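Local coordinates for protein putative O-acetylhomoserine (Thiol)-lyase (Campylobacter jejuni, PDB 4OC9) that probably uses pyridoxal 5'-phosphate to turn O-acetylhomoserine and a thiol or sulfide into homocysteine or a related amino acid, at residues A86-A91 with G110-L115. Numbering follows the deposited sequence.
Sequences AACFYA and GGTQTL
L115 has the largest share of this contact and meets both C88 and F89, reaching from helix 110-119 to the flank of helix 84-93 chiefly with its CD2 methyl. That methyl lies against the backbone where C88 passes into F89: L115 CD2 is 3.8 Å from F89 N and 4.1 Å from C88 CB, with F89 CB equally near. With the leucine's CB already aimed at the other helix, a CG anti to the backbone N (chi1 166°) carries the branch on toward C88 and F89. Its other methyl, CD1, meets the F89 ring obliquely.

The second meeting is looser and involves polar atoms. C88 SG sits 4.1 Å from T112 OG1, too far to count as a hydrogen bond.

The segments run roughly parallel, 33° apart, with axes 10.6 Å from each other at closest approach; they belong to two helices joined through strand 101-105 of the seven-stranded sheet in the large, PLP-binding domain of this fold. M85, on helix 84-93, also touches both T112 and L115, while L270 of the second subunit packs on F89 and L115.

With its touching residues all buried and no polar bond between the segments, the pairing rests on dispersion and exclusion of water, and two of its residues, F89 and L115, also meet the second subunit.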
loop_
_atom_site.group_PDB
_atom_site.type_symbol
_atom_site.label_atom_id
_atom_site.label_comp_id
_atom_site.label_asym_id
_atom_site.label_seq_id
_atom_site.Cartn_x
_atom_site.Cartn_y
_atom_site.Cartn_z
ATOM N N ALA D 86 -17.166 -7.855 11.750
ATOM C CA ALA D 86 -16.967 -6.887 12.809
ATOM C C ALA D 86 -18.099 -5.886 12.803
ATOM O O ALA D 86 -18.564 -5.471 13.862
ATOM C CB ALA D 86 -15.640 -6.171 12.657
ATOM N N ALA D 87 -18.552 -5.490 11.618
ATOM C CA ALA D 87 -19.668 -4.549 11.492
ATOM C C ALA D 87 -20.957 -5.164 12.081
ATOM O O ALA D 87 -21.716 -4.477 12.776
ATOM C CB ALA D 87 -19.887 -4.170 10.034
ATOM N N CYS D 88 -21.239 -6.430 11.760
ATOM C CA CYS D 88 -22.443 -7.112 12.285
ATOM C C CYS D 88 -22.336 -7.212 13.824
ATOM O O CYS D 88 -23.254 -6.842 14.539
ATOM C CB CYS D 88 -22.643 -8.478 11.645
ATOM S SG CYS D 88 -23.013 -8.463 9.874
ATOM N N PHE D 89 -21.166 -7.631 14.309
ATOM C CA PHE D 89 -20.885 -7.756 15.745
ATOM C C PHE D 89 -21.084 -6.410 16.469
ATOM O O PHE D 89 -21.844 -6.320 17.432
ATOM C CB PHE D 89 -19.518 -8.393 15.932
ATOM C CG PHE D 89 -18.999 -8.311 17.312
ATOM C CD1 PHE D 89 -19.695 -8.850 18.359
ATOM C CD2 PHE D 89 -17.718 -7.802 17.540
ATOM C CE1 PHE D 89 -19.179 -8.801 19.650
ATOM C CE2 PHE D 89 -17.180 -7.764 18.800
ATOM C CZ PHE D 89 -17.917 -8.267 19.874
ATOM N N TYR D 90 -20.396 -5.379 16.000
ATOM C CA TYR D 90 -20.502 -4.028 16.561
ATOM C C TYR D 90 -21.922 -3.478 16.556
ATOM O O TYR D 90 -22.321 -2.821 17.506
ATOM C CB TYR D 90 -19.538 -3.096 15.812
ATOM C CG TYR D 90 -18.117 -3.120 16.332
ATOM C CD1 TYR D 90 -17.551 -4.289 16.830
ATOM C CD2 TYR D 90 -17.282 -2.026 16.150
ATOM C CE1 TYR D 90 -16.256 -4.316 17.293
ATOM C CE2 TYR D 90 -15.969 -2.051 16.582
ATOM C CZ TYR D 90 -15.460 -3.202 17.143
ATOM O OH TYR D 90 -14.154 -3.247 17.569
ATOM N N ALA D 91 -22.687 -3.763 15.512
ATOM C CA ALA D 91 -24.068 -3.267 15.430
ATOM C C ALA D 91 -24.966 -3.918 16.500
ATOM O O ALA D 91 -25.745 -3.236 17.170
ATOM C CB ALA D 91 -24.644 -3.481 14.063
ATOM N N GLY D 110 -23.938 -17.502 6.603
ATOM C CA GLY D 110 -23.523 -18.532 7.553
ATOM C C GLY D 110 -22.692 -18.029 8.704
ATOM O O GLY D 110 -22.914 -18.401 9.870
ATOM N N GLY D 111 -21.717 -17.194 8.389
ATOM C CA GLY D 111 -20.868 -16.635 9.416
ATOM C C GLY D 111 -21.691 -15.798 10.382
ATOM O O GLY D 111 -21.536 -15.909 11.600
ATOM N N THR D 112 -22.579 -14.963 9.862
ATOM C CA THR D 112 -23.393 -14.116 10.723
ATOM C C THR D 112 -24.321 -14.988 11.576
ATOM O O THR D 112 -24.691 -14.632 12.710
ATOM C CB THR D 112 -24.259 -13.157 9.902
ATOM O OG1 THR D 112 -23.442 -12.460 8.957
ATOM C CG2 THR D 112 -24.961 -12.157 10.794
ATOM N N GLN D 113 -24.722 -16.119 11.026
ATOM C CA GLN D 113 -25.618 -17.022 11.739
ATOM C C GLN D 113 -24.905 -17.623 12.932
ATOM O O GLN D 113 -25.472 -17.702 14.022
ATOM C CB GLN D 113 -26.177 -18.070 10.763
ATOM C CG GLN D 113 -27.189 -19.028 11.338
ATOM C CD GLN D 113 -27.881 -19.798 10.238
ATOM O OE1 GLN D 113 -27.678 -19.535 9.047
ATOM N NE2 GLN D 113 -28.733 -20.740 10.625
ATOM N N THR D 114 -23.668 -18.039 12.715
ATOM C CA THR D 114 -22.830 -18.611 13.782
ATOM C C THR D 114 -22.567 -17.547 14.854
ATOM O O THR D 114 -22.688 -17.805 16.045
ATOM C CB THR D 114 -21.515 -19.134 13.230
ATOM O OG1 THR D 114 -21.798 -20.210 12.318
ATOM C CG2 THR D 114 -20.663 -19.653 14.318
ATOM N N LEU D 115 -22.213 -16.349 14.417
ATOM C CA LEU D 115 -21.978 -15.218 15.333
ATOM C C LEU D 115 -23.137 -14.978 16.256
ATOM O O LEU D 115 -23.010 -14.899 17.476
ATOM C CB LEU D 115 -21.788 -13.913 14.531
ATOM C CG LEU D 115 -21.870 -12.613 15.332
ATOM C CD1 LEU D 115 -20.785 -12.515 16.376
ATOM C CD2 LEU D 115 -21.807 -11.397 14.455
#